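Local coordinates for uncharacterized protein conserved in bacteria (Cupriavidus necator, PDB 5DMH), which catalyses the ATP-dependent phosphorylation of 3-oxo-tetronate to 3-oxo-tetronate 4-phosphate, as a member of the four-carbon acid sugar kinase family, at residues I62-V67 with L98-W103; D77-A82 with Q102-Q107; S122-N127 with L191-K196; T144-A149 with L251-S256; R155-G160 with I230-S235. All blocks are in the same frame, centred on the assembly; numbering follows the deposited sequence.

Contact 1 of 5, residues I62-V67 with L98-W103; sequences IGLPDV and LAALQW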
# COMPACT_ATOMS: atom_id res chain seq x y z
N ILE A 62 9.36 6.70 -6.16
CA ILE A 62 9.44 6.90 -4.73
C ILE A 62 9.42 8.40 -4.55
O ILE A 62 10.39 9.08 -4.86
CB ILE A 62 10.73 6.27 -4.15
CG1 ILE A 62 10.80 4.79 -4.48
CG2 ILE A 62 10.76 6.45 -2.65
CD1 ILE A 62 9.55 4.00 -4.06
N GLY A 63 8.27 8.92 -4.13
CA GLY A 63 8.04 10.35 -4.16
C GLY A 63 8.18 10.86 -5.57
O GLY A 63 7.95 10.13 -6.55
N LEU A 64 8.57 12.13 -5.68
CA LEU A 64 8.69 12.76 -6.97
C LEU A 64 10.13 12.77 -7.46
O LEU A 64 11.02 13.24 -6.75
CB LEU A 64 8.13 14.17 -6.88
CG LEU A 64 6.71 14.24 -6.34
CD1 LEU A 64 6.22 15.68 -6.35
CD2 LEU A 64 5.79 13.33 -7.15
N PRO A 65 10.36 12.23 -8.67
CA PRO A 65 11.73 12.14 -9.17
C PRO A 65 12.19 13.47 -9.73
O PRO A 65 11.39 14.20 -10.30
CB PRO A 65 11.61 11.12 -10.33
CG PRO A 65 10.12 10.91 -10.57
CD PRO A 65 9.36 11.81 -9.66
N ASP A 66 13.47 13.78 -9.54
CA ASP A 66 14.07 14.88 -10.27
C ASP A 66 14.00 14.52 -11.75
O ASP A 66 13.94 13.34 -12.11
CB ASP A 66 15.53 15.09 -9.83
CG ASP A 66 15.66 16.15 -8.74
OD1 ASP A 66 14.71 16.32 -7.95
OD2 ASP A 66 16.72 16.81 -8.68
N VAL A 67 13.96 15.54 -12.61
CA VAL A 67 14.08 15.31 -14.04
C VAL A 67 15.57 15.13 -14.30
O VAL A 67 16.36 15.86 -13.71
CB VAL A 67 13.54 16.51 -14.86
CG1 VAL A 67 14.33 17.78 -14.54
CG2 VAL A 67 13.59 16.23 -16.36
N LEU A 98 -0.96 16.83 -2.72
CA LEU A 98 -1.16 17.88 -3.72
C LEU A 98 0.05 18.08 -4.63
O LEU A 98 -0.10 18.37 -5.84
CB LEU A 98 -1.50 19.19 -3.02
CG LEU A 98 -2.92 19.18 -2.45
CD1 LEU A 98 -3.15 20.43 -1.59
CD2 LEU A 98 -3.97 19.10 -3.59
N ALA A 99 1.25 17.96 -4.07
CA ALA A 99 2.46 18.07 -4.89
C ALA A 99 2.53 16.93 -5.89
O ALA A 99 2.82 17.14 -7.09
CB ALA A 99 3.72 18.10 -4.01
N ALA A 100 2.27 15.71 -5.43
CA ALA A 100 2.20 14.55 -6.32
C ALA A 100 1.15 14.70 -7.43
O ALA A 100 1.38 14.32 -8.60
CB ALA A 100 1.95 13.29 -5.53
N LEU A 101 0.01 15.26 -7.07
CA LEU A 101 -1.07 15.44 -8.05
C LEU A 101 -0.62 16.35 -9.18
O LEU A 101 -0.84 16.09 -10.37
CB LEU A 101 -2.29 16.03 -7.39
CG LEU A 101 -3.41 16.47 -8.34
CD1 LEU A 101 -4.12 15.28 -8.97
CD2 LEU A 101 -4.42 17.31 -7.59
N GLN A 102 -0.01 17.46 -8.80
CA GLN A 102 0.45 18.42 -9.80
C GLN A 102 1.49 17.76 -10.69
O GLN A 102 1.46 17.92 -11.92
CB GLN A 102 1.01 19.67 -9.14
CG GLN A 102 1.79 20.58 -10.07
CD GLN A 102 0.98 21.06 -11.24
OE1 GLN A 102 -0.27 21.08 -11.21
NE2 GLN A 102 1.68 21.47 -12.29
N TRP A 103 2.43 17.01 -10.10
CA TRP A 103 3.46 16.35 -10.90
C TRP A 103 2.81 15.41 -11.92
O TRP A 103 3.19 15.38 -13.11
CB TRP A 103 4.47 15.62 -10.00
CG TRP A 103 5.57 14.97 -10.77
CD1 TRP A 103 6.70 15.56 -11.28
CD2 TRP A 103 5.62 13.60 -11.17
NE1 TRP A 103 7.45 14.63 -11.96
CE2 TRP A 103 6.81 13.42 -11.91
CE3 TRP A 103 4.77 12.51 -10.98
CZ2 TRP A 103 7.18 12.18 -12.44
CZ3 TRP A 103 5.13 11.28 -11.50
CH2 TRP A 103 6.33 11.12 -12.23
O HOH W 1 10.31 14.98 -13.01
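In the sugar-binding N-terminal domain, the loop that leaves strand 58-62 is laid against helix 90-106 through L64 and P65, which meet A99, A100 and W103. P65 sits over one face of the W103 indole, offset toward the rim. Its CD lies 4.0 Å from the centroid of the six-membered ring, 29° off the ring normal, a CH-pi contact. The closest pair is P65 CD and W103 CZ2 at 3.6 Å, and the two side chains cross at about a right angle. L64 reaches the helix with its two methyl groups. CG stands anti to the carbonyl carbon (chi1 -54°), and the side chain runs past that of W103 in the opposite direction. L64 CD2 rests 3.9 Å from W103 CB and 4.2 Å from A100 CB. The other branch, L64 CD1, lies 3.8 Å from A99 O, one residue earlier. One water bridges the two segments: it donates to P65 O at 3.0 Å and accepts from W103 NE1 at 3.1 Å, lying in the indole plane. Behind the contact, V81 of strand 78-82 touches L64, A100 and W103, and G63 bonds to A82 through the backbone. No direct hydrogen bond crosses between 62-67 and 98-103. Against the helix, the loop is held by apolar contact, with the water giving the indole N-H and the P65 carbonyl a shared polar partner.

Contact 2 of 5, residues D77-A82 with Q102-Q107; sequences DALVVA and QWLRAQ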
# COMPACT_ATOMS: atom_id res chain seq x y z
N ASP A 77 2.00 3.87 -19.23
CA ASP A 77 0.56 4.13 -19.31
C ASP A 77 0.05 4.65 -17.97
O ASP A 77 -0.90 5.46 -17.92
CB ASP A 77 -0.21 2.87 -19.69
CG ASP A 77 0.29 2.25 -20.98
OD1 ASP A 77 0.45 2.98 -21.98
OD2 ASP A 77 0.50 1.02 -20.99
N ALA A 78 0.65 4.18 -16.88
CA ALA A 78 0.23 4.58 -15.54
C ALA A 78 1.44 4.89 -14.71
O ALA A 78 2.48 4.27 -14.89
CB ALA A 78 -0.58 3.45 -14.85
N LEU A 79 1.30 5.86 -13.81
CA LEU A 79 2.36 6.25 -12.90
C LEU A 79 1.82 6.14 -11.50
O LEU A 79 0.70 6.61 -11.24
CB LEU A 79 2.76 7.71 -13.18
CG LEU A 79 3.35 8.01 -14.56
CD1 LEU A 79 3.48 9.51 -14.74
CD2 LEU A 79 4.69 7.36 -14.69
N VAL A 80 2.58 5.50 -10.61
CA VAL A 80 2.18 5.36 -9.21
C VAL A 80 3.22 6.02 -8.31
O VAL A 80 4.35 5.55 -8.20
CB VAL A 80 2.05 3.87 -8.77
CG1 VAL A 80 1.67 3.80 -7.27
CG2 VAL A 80 0.98 3.14 -9.60
N VAL A 81 2.82 7.12 -7.67
CA VAL A 81 3.68 7.81 -6.72
C VAL A 81 3.51 7.24 -5.31
O VAL A 81 2.45 7.34 -4.70
CB VAL A 81 3.40 9.34 -6.74
CG1 VAL A 81 4.28 10.05 -5.70
CG2 VAL A 81 3.59 9.92 -8.13
N ALA A 82 4.58 6.66 -4.78
CA ALA A 82 4.61 6.15 -3.43
C ALA A 82 4.95 7.23 -2.40
O ALA A 82 6.01 7.87 -2.47
CB ALA A 82 5.63 5.02 -3.35
N GLN A 102 -0.01 17.46 -8.80
CA GLN A 102 0.45 18.42 -9.80
C GLN A 102 1.49 17.76 -10.69
O GLN A 102 1.46 17.92 -11.92
CB GLN A 102 1.01 19.67 -9.14
CG GLN A 102 1.79 20.58 -10.07
CD GLN A 102 0.98 21.06 -11.24
OE1 GLN A 102 -0.27 21.08 -11.21
NE2 GLN A 102 1.68 21.47 -12.29
N TRP A 103 2.43 17.01 -10.10
CA TRP A 103 3.46 16.35 -10.90
C TRP A 103 2.81 15.41 -11.92
O TRP A 103 3.19 15.38 -13.11
CB TRP A 103 4.47 15.62 -10.00
CG TRP A 103 5.57 14.97 -10.77
CD1 TRP A 103 6.70 15.56 -11.28
CD2 TRP A 103 5.62 13.60 -11.17
NE1 TRP A 103 7.45 14.63 -11.96
CE2 TRP A 103 6.81 13.42 -11.91
CE3 TRP A 103 4.77 12.51 -10.98
CZ2 TRP A 103 7.18 12.18 -12.44
CZ3 TRP A 103 5.13 11.28 -11.50
CH2 TRP A 103 6.33 11.12 -12.23
N LEU A 104 1.82 14.66 -11.47
CA LEU A 104 1.12 13.70 -12.33
C LEU A 104 0.38 14.41 -13.46
O LEU A 104 0.44 13.97 -14.60
CB LEU A 104 0.15 12.88 -11.49
CG LEU A 104 0.82 11.86 -10.58
CD1 LEU A 104 -0.22 11.30 -9.63
CD2 LEU A 104 1.50 10.72 -11.36
N ARG A 105 -0.27 15.53 -13.15
CA ARG A 105 -0.99 16.29 -14.16
C ARG A 105 -0.02 16.78 -15.23
O ARG A 105 -0.29 16.71 -16.42
CB ARG A 105 -1.70 17.48 -13.53
CG ARG A 105 -2.70 17.17 -12.47
CD ARG A 105 -3.25 18.44 -11.84
NE ARG A 105 -4.47 18.83 -12.52
CZ ARG A 105 -5.41 19.60 -12.00
NH1 ARG A 105 -5.31 20.10 -10.77
NH2 ARG A 105 -6.49 19.84 -12.72
N ALA A 106 1.12 17.28 -14.77
CA ALA A 106 2.16 17.80 -15.65
C ALA A 106 2.76 16.74 -16.56
O ALA A 106 3.28 17.08 -17.61
CB ALA A 106 3.23 18.43 -14.83
N GLN A 107 2.73 15.47 -16.14
CA GLN A 107 3.14 14.37 -17.01
C GLN A 107 2.04 14.02 -18.03
O GLN A 107 2.29 13.23 -18.94
CB GLN A 107 3.50 13.11 -16.22
CG GLN A 107 4.44 13.29 -15.03
CD GLN A 107 5.61 14.22 -15.31
OE1 GLN A 107 6.43 13.93 -16.17
NE2 GLN A 107 5.69 15.34 -14.58
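L79 overlaps three residues of the 102-107 segment: L104 at its CB, and W103 and Q107 at its CD1. L79 CB lies 3.7 Å from L104 CD2. Further out, L79 CD1 lies 3.9 Å from Q107 CB, and the two side chains cross at about a right angle. The same methyl is 4.0 Å from W103 CZ3, on an oblique approach to the ring. V81, two residues along strand 78-82, faces the helix in the same way. Its CG2 is anti to the carbonyl carbon and rests on both W103 CZ3 and L104 CD2, each 3.9 Å away. The strand and the helix run nearly antiparallel, at 162°, with their axes 10.2 Å apart at closest approach. This is a helix packed on a strand of the parallel sheet in the sugar-binding domain. On the other face of the strand, V80 meets A44 of helix 41-53. A bend at chi2 (-44°) turns the Q107 amide back over one face of the W103 indole, near its rim, where NE2 donates to W103 O at 2.9 Å. The backbone N of Q107 reaches that oxygen from the opposite face of its carbonyl plane. The NE2 bond pins the amide, while CB and CG of Q107 stay against L79. Across the segments the contact is wholly apolar; its polar bonds stay within 102-107.

Contact 3 of 5, residues S122-N127 with L191-K196; sequences STDAGN and LQRQSK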
# COMPACT_ATOMS: atom_id res chain seq x y z
N SER A 122 -6.54 4.41 9.11
CA SER A 122 -6.66 5.84 9.36
C SER A 122 -7.08 6.03 10.81
O SER A 122 -7.36 5.04 11.54
CB SER A 122 -7.71 6.47 8.44
OG SER A 122 -8.99 5.85 8.59
N THR A 123 -7.19 7.30 11.19
CA THR A 123 -7.79 7.70 12.46
C THR A 123 -8.80 8.82 12.15
O THR A 123 -8.88 9.28 11.00
CB THR A 123 -6.72 8.21 13.48
OG1 THR A 123 -6.32 9.54 13.13
CG2 THR A 123 -5.50 7.27 13.57
N ASP A 124 -9.56 9.25 13.16
CA ASP A 124 -10.51 10.36 12.99
C ASP A 124 -9.79 11.64 12.53
O ASP A 124 -10.42 12.56 12.02
CB ASP A 124 -11.25 10.64 14.32
CG ASP A 124 -12.26 9.56 14.68
OD1 ASP A 124 -12.59 8.68 13.84
OD2 ASP A 124 -12.73 9.60 15.83
N ALA A 125 -8.48 11.72 12.73
CA ALA A 125 -7.69 12.88 12.32
C ALA A 125 -7.25 12.78 10.85
O ALA A 125 -6.81 13.76 10.27
CB ALA A 125 -6.49 13.07 13.21
N GLY A 126 -7.39 11.62 10.24
CA GLY A 126 -7.02 11.44 8.84
C GLY A 126 -6.28 10.15 8.59
O GLY A 126 -6.15 9.34 9.51
N ASN A 127 -5.81 9.92 7.37
CA ASN A 127 -5.66 10.93 6.34
C ASN A 127 -6.48 10.70 5.08
O ASN A 127 -6.34 11.43 4.11
CB ASN A 127 -4.17 11.00 5.99
CG ASN A 127 -3.33 11.52 7.15
OD1 ASN A 127 -3.81 12.31 7.96
ND2 ASN A 127 -2.07 11.08 7.24
N LEU A 191 -15.37 7.37 7.73
CA LEU A 191 -14.90 8.38 6.79
C LEU A 191 -15.50 9.75 7.11
O LEU A 191 -14.80 10.78 7.03
CB LEU A 191 -15.26 7.97 5.35
CG LEU A 191 -14.74 8.88 4.21
CD1 LEU A 191 -13.25 9.20 4.35
CD2 LEU A 191 -15.03 8.23 2.88
N GLN A 192 -16.77 9.78 7.48
CA GLN A 192 -17.43 11.05 7.82
C GLN A 192 -16.67 11.75 8.95
O GLN A 192 -16.51 12.97 8.95
CB GLN A 192 -18.91 10.86 8.20
CG GLN A 192 -19.68 12.17 8.40
CD GLN A 192 -19.68 13.04 7.17
OE1 GLN A 192 -20.53 12.91 6.30
NE2 GLN A 192 -18.69 13.93 7.09
N ARG A 193 -16.12 10.98 9.89
CA ARG A 193 -15.46 11.59 11.05
C ARG A 193 -14.19 12.34 10.69
O ARG A 193 -13.77 13.26 11.42
CB ARG A 193 -15.17 10.54 12.11
CG ARG A 193 -16.36 10.24 12.96
CD ARG A 193 -15.96 9.57 14.25
NE ARG A 193 -15.73 8.16 14.04
CZ ARG A 193 -16.58 7.18 14.34
NH1 ARG A 193 -17.76 7.45 14.89
NH2 ARG A 193 -16.24 5.91 14.08
N GLN A 194 -13.59 11.97 9.58
CA GLN A 194 -12.37 12.59 9.13
C GLN A 194 -12.59 13.45 7.87
O GLN A 194 -11.64 13.79 7.16
CB GLN A 194 -11.29 11.54 8.92
CG GLN A 194 -11.64 10.46 7.94
CD GLN A 194 -10.53 9.43 7.80
OE1 GLN A 194 -9.52 9.68 7.19
NE2 GLN A 194 -10.77 8.23 8.33
N SER A 195 -13.85 13.78 7.60
CA SER A 195 -14.23 14.54 6.40
C SER A 195 -15.08 15.75 6.77
O SER A 195 -15.93 15.67 7.65
CB SER A 195 -15.02 13.68 5.39
OG SER A 195 -14.33 12.50 5.03
N LYS A 196 -14.82 16.87 6.11
CA LYS A 196 -15.56 18.11 6.33
C LYS A 196 -16.92 18.14 5.61
O LYS A 196 -17.90 18.71 6.09
CB LYS A 196 -14.72 19.32 5.87
CG LYS A 196 -13.41 19.46 6.61
CD LYS A 196 -12.85 20.87 6.50
CE LYS A 196 -11.41 20.94 7.00
NZ LYS A 196 -10.45 20.46 5.96
O HOH W 2 -12.33 8.10 11.19
O HOH W 3 -13.60 6.19 14.04
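Q194 CG lies between the backbone N and the carbonyl carbon (chi1 58°), and the chain is extended beyond it. This brings the amide from the end of helix 187-193 against the type I beta turn T123 to G126, in the sugar-binding domain. NE2 donates to S122 OG at 3.0 Å, with the serine oxygen in the amide plane and an N-H...O angle of 162°. S122 OG is also bonded to F120 O. At the other end of the amide, OE1 accepts from G129 N, near the start of helix 128-139. The amide thus links S122, just before the turn, to that helix. The peptide between G126 and N127 is cis, and Q194 OE1 lies against G126 CA. D124 crosses the R193 side chain, its carboxylate plane turned 50° from the guanidinium. OD1 meets the guanidinium edge at NE, 3.2 Å away, in a salt bridge whose hydrogen bond is weak. The stronger partner of R193 is D184, at NH2. The turn itself is steadied by T123 OG1, which accepts from A125 N in an ST turn. The S122 side chain is about 12 Å from the bound ADP. Two waters each donate to D124 OD1 at 2.7 Å: one accepts from R193 NH2, the other from Q194 NE2.

Contact 4 of 5, residues T144-A149 with L251-S256; sequences TIACPA and LITGGS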
# COMPACT_ATOMS: atom_id res chain seq x y z
N THR A 144 -16.29 11.72 -5.42
CA THR A 144 -15.54 10.50 -5.72
C THR A 144 -16.10 9.36 -4.93
O THR A 144 -16.94 9.57 -4.07
CB THR A 144 -14.04 10.64 -5.44
OG1 THR A 144 -13.37 9.53 -6.01
CG2 THR A 144 -13.77 10.72 -3.97
N ILE A 145 -15.67 8.15 -5.26
CA ILE A 145 -16.00 6.99 -4.46
C ILE A 145 -14.80 6.63 -3.59
O ILE A 145 -13.65 7.02 -3.86
CB ILE A 145 -16.37 5.74 -5.30
CG1 ILE A 145 -15.23 5.35 -6.24
CG2 ILE A 145 -17.70 5.99 -6.05
CD1 ILE A 145 -15.42 3.99 -6.83
N ALA A 146 -15.10 5.86 -2.55
CA ALA A 146 -14.12 5.34 -1.62
C ALA A 146 -14.40 3.84 -1.49
O ALA A 146 -15.40 3.44 -0.88
CB ALA A 146 -14.26 6.04 -0.28
N CYS A 147 -13.56 3.02 -2.09
CA CYS A 147 -13.81 1.59 -2.14
C CYS A 147 -12.56 0.79 -1.86
O CYS A 147 -11.80 0.45 -2.78
CB CYS A 147 -14.32 1.17 -3.52
SG CYS A 147 -14.90 -0.55 -3.55
N PRO A 148 -12.35 0.45 -0.58
CA PRO A 148 -11.21 -0.41 -0.24
C PRO A 148 -11.40 -1.91 -0.50
O PRO A 148 -10.53 -2.68 -0.11
CB PRO A 148 -11.03 -0.16 1.25
CG PRO A 148 -12.45 0.19 1.75
CD PRO A 148 -13.04 0.98 0.61
N ALA A 149 -12.49 -2.34 -1.14
CA ALA A 149 -12.73 -3.77 -1.32
C ALA A 149 -11.62 -4.47 -2.13
O ALA A 149 -11.04 -3.89 -3.08
CB ALA A 149 -14.08 -4.00 -1.96
N LEU A 251 -11.27 11.63 -10.29
CA LEU A 251 -10.64 10.97 -9.13
C LEU A 251 -11.44 9.75 -8.67
O LEU A 251 -12.66 9.81 -8.53
CB LEU A 251 -10.54 11.94 -7.94
CG LEU A 251 -9.85 11.44 -6.69
CD1 LEU A 251 -8.36 11.16 -6.90
CD2 LEU A 251 -10.07 12.39 -5.50
N ILE A 252 -10.73 8.65 -8.46
CA ILE A 252 -11.28 7.44 -7.88
C ILE A 252 -10.37 7.10 -6.68
O ILE A 252 -9.16 7.25 -6.78
CB ILE A 252 -11.28 6.27 -8.91
CG1 ILE A 252 -12.26 6.59 -10.05
CG2 ILE A 252 -11.67 4.97 -8.23
CD1 ILE A 252 -12.09 5.76 -11.29
N THR A 253 -10.96 6.67 -5.55
CA THR A 253 -10.20 6.30 -4.36
C THR A 253 -10.57 4.93 -3.81
O THR A 253 -11.71 4.45 -3.94
CB THR A 253 -10.30 7.34 -3.23
OG1 THR A 253 -11.40 7.05 -2.34
CG2 THR A 253 -10.40 8.78 -3.78
N GLY A 254 -9.57 4.27 -3.23
CA GLY A 254 -9.77 2.94 -2.70
C GLY A 254 -8.48 2.17 -2.56
O GLY A 254 -7.38 2.73 -2.54
N GLY A 255 -8.63 0.85 -2.48
CA GLY A 255 -7.50 -0.05 -2.50
C GLY A 255 -7.14 -0.40 -3.93
O GLY A 255 -7.48 0.31 -4.87
N SER A 256 -6.44 -1.52 -4.12
CA SER A 256 -6.02 -1.88 -5.45
C SER A 256 -7.16 -2.46 -6.26
O SER A 256 -7.13 -2.40 -7.47
CB SER A 256 -4.83 -2.86 -5.43
OG SER A 256 -5.20 -4.05 -4.83
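T144 OG1 donates to L251 O at 2.6 Å, and T253 OG1 donates to I145 O at 2.7 Å. The two hydroxyls use their carbonyls differently. T253 OG1 comes in the carbonyl plane, on a lone pair of I145 O. With chi1 at -168°, T144 OG1 points away from its backbone N and stands 58° out of the L251 carbonyl plane, not on a lone pair. T253 OG1 is also bonded to Y116 OH. These threonine bonds supplement the ladder between two neighbouring parallel strands, 144-147 and 251-254, in the parallel sheet of the sugar-binding domain. C147 N donates to T253 O at 3.0 Å, and G255 N to C147 O at 3.2 Å. The bond from T253 N to I145 O is weak, which makes the hydroxyl the stronger donor to that oxygen. G254 passes close to C147 O, its CA 3.2 Å away in a CA-H...O contact. Packing lies on both sides of this pairing. I145 and I252 lie side by side and point the same way, with I145 CG1 4.1 Å from I252 CG2. T144 CG2 and T253 CG2 meet at 3.9 Å where the two threonines cross at about a right angle. L251 continues onto L135, L136 and L139 of helix 128-139. The hydroxyls thus give two carbonyls of buried residues, L251 O and I145 O, a donor each, and probably reinforce the ladder where its backbone bond is weak.

Contact 5 of 5, residues R155-G160 with I230-S235; sequences RTIFRG and IADAVS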
# COMPACT_ATOMS: atom_id res chain seq x y z
N ARG A 155 -11.42 -8.89 1.32
CA ARG A 155 -12.10 -7.68 1.76
C ARG A 155 -13.34 -7.44 0.90
O ARG A 155 -13.23 -7.31 -0.32
CB ARG A 155 -11.21 -6.43 1.67
CG ARG A 155 -10.05 -6.37 2.67
CD ARG A 155 -8.76 -7.00 2.15
NE ARG A 155 -7.68 -6.75 3.10
CZ ARG A 155 -7.33 -7.57 4.10
NH1 ARG A 155 -6.36 -7.22 4.92
NH2 ARG A 155 -7.93 -8.74 4.29
N THR A 156 -14.51 -7.43 1.55
CA THR A 156 -15.75 -7.00 0.92
C THR A 156 -16.49 -5.93 1.72
O THR A 156 -16.26 -5.76 2.93
CB THR A 156 -16.71 -8.21 0.62
OG1 THR A 156 -17.04 -8.89 1.83
CG2 THR A 156 -16.06 -9.17 -0.35
N ILE A 157 -17.38 -5.20 1.04
CA ILE A 157 -18.13 -4.08 1.61
C ILE A 157 -19.63 -4.22 1.28
O ILE A 157 -20.00 -4.37 0.13
CB ILE A 157 -17.65 -2.70 1.09
CG1 ILE A 157 -16.15 -2.51 1.31
CG2 ILE A 157 -18.37 -1.59 1.83
CD1 ILE A 157 -15.59 -1.35 0.56
N PHE A 158 -20.44 -4.21 2.33
CA PHE A 158 -21.89 -4.39 2.26
C PHE A 158 -22.56 -3.37 3.16
O PHE A 158 -22.27 -3.29 4.35
CB PHE A 158 -22.30 -5.82 2.68
CG PHE A 158 -23.79 -6.08 2.61
CD1 PHE A 158 -24.38 -6.45 1.41
CD2 PHE A 158 -24.59 -5.96 3.73
CE1 PHE A 158 -25.73 -6.71 1.36
CE2 PHE A 158 -25.94 -6.21 3.67
CZ PHE A 158 -26.51 -6.60 2.49
N ARG A 159 -23.48 -2.58 2.60
CA ARG A 159 -24.12 -1.48 3.33
C ARG A 159 -23.09 -0.62 4.05
O ARG A 159 -23.32 -0.14 5.14
CB ARG A 159 -25.21 -1.99 4.25
CG ARG A 159 -26.38 -2.63 3.48
CD ARG A 159 -27.53 -3.10 4.36
NE ARG A 159 -28.61 -3.60 3.51
CZ ARG A 159 -29.59 -2.84 3.01
NH1 ARG A 159 -29.66 -1.54 3.26
NH2 ARG A 159 -30.50 -3.39 2.23
N GLY A 160 -21.96 -0.44 3.38
CA GLY A 160 -20.89 0.44 3.81
C GLY A 160 -19.99 -0.15 4.88
O GLY A 160 -19.05 0.52 5.30
N ILE A 230 -18.82 5.93 0.07
CA ILE A 230 -18.34 4.57 0.26
C ILE A 230 -19.03 3.74 -0.82
O ILE A 230 -20.22 3.88 -1.00
CB ILE A 230 -18.71 4.04 1.64
CG1 ILE A 230 -18.05 4.86 2.76
CG2 ILE A 230 -18.35 2.57 1.76
CD1 ILE A 230 -16.54 4.88 2.72
N ALA A 231 -18.29 2.93 -1.57
CA ALA A 231 -18.92 2.04 -2.56
C ALA A 231 -18.88 0.59 -2.12
O ALA A 231 -17.80 0.04 -1.88
CB ALA A 231 -18.26 2.18 -3.91
N ASP A 232 -20.06 -0.03 -2.03
CA ASP A 232 -20.16 -1.45 -1.76
C ASP A 232 -19.56 -2.28 -2.90
O ASP A 232 -19.61 -1.93 -4.08
CB ASP A 232 -21.63 -1.89 -1.52
CG ASP A 232 -22.21 -1.49 -0.17
OD1 ASP A 232 -21.45 -1.03 0.74
OD2 ASP A 232 -23.46 -1.64 -0.01
N ALA A 233 -19.01 -3.44 -2.55
CA ALA A 233 -18.51 -4.37 -3.55
C ALA A 233 -18.38 -5.72 -2.87
O ALA A 233 -17.63 -5.85 -1.89
CB ALA A 233 -17.17 -3.93 -4.10
N VAL A 234 -19.16 -6.67 -3.35
CA VAL A 234 -19.21 -8.02 -2.76
C VAL A 234 -18.49 -9.06 -3.59
O VAL A 234 -18.45 -10.24 -3.22
CB VAL A 234 -20.65 -8.47 -2.48
CG1 VAL A 234 -21.41 -7.40 -1.74
CG2 VAL A 234 -21.39 -8.83 -3.78
N SER A 235 -17.89 -8.61 -4.69
CA SER A 235 -17.23 -9.50 -5.65
C SER A 235 -16.35 -8.70 -6.57
O SER A 235 -16.47 -7.46 -6.64
CB SER A 235 -18.29 -10.20 -6.47
OG SER A 235 -18.97 -9.23 -7.20
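D232 OD2 accepts from R159 N at 2.8 Å and from Y204 N, while D232 OD1 takes G160 N. The G160 N to D232 OD1 bond is also 2.8 Å and uses the syn lone pair. R159 N comes instead from above the carboxylate plane. The group holds the turn between strands 155-158 and 161-164, the first hairpin of a small antiparallel sheet in the sugar-binding domain. D232 CG is anti to the carbonyl carbon (chi1 -75°), which carries the acid from the end of strand 228-231 to that turn. Next to it, I157 and A233 form a single antiparallel hydrogen-bonded pair. I157 N donates to A233 O at 3.0 Å in a nearly straight bond (173°), and A233 N returns one to I157 O. The I157 side chain crosses that of D232 obliquely. Its CG2 touches D232 OD1 at 3.3 Å and I230 CG2 at 4.2 Å. V234 CG1 comes to the edge of the F158 ring, near its plane. At the far end of the I157 side chain, CD1 lies 3.6 Å from A231 O, a buried carbonyl oxygen that has no polar partner in the model.

In the fold
All five contacts lie in the sugar-binding N-terminal domain. Contacts 1 and 2 share Q102 and W103 of helix 90-106, with centres 7 Å apart, so one helix binds both a loop and strand 78-82. Along the chain both close before the others open. Contact 5 is nested inside the loop closed by contact 4, and their centres are 11 Å apart. Strands 144-147 and 228-231 are sheet neighbours, joined by a probable hydrogen bond from A231 N to A146 O. Contact 3 crosses both in chain order and touches both through L191, which packs on A146 and I230. Contacts 3, 4 and 5 thus form one touching group, and contacts 1 and 2 a second. Both groups shape the sugar-binding domain itself.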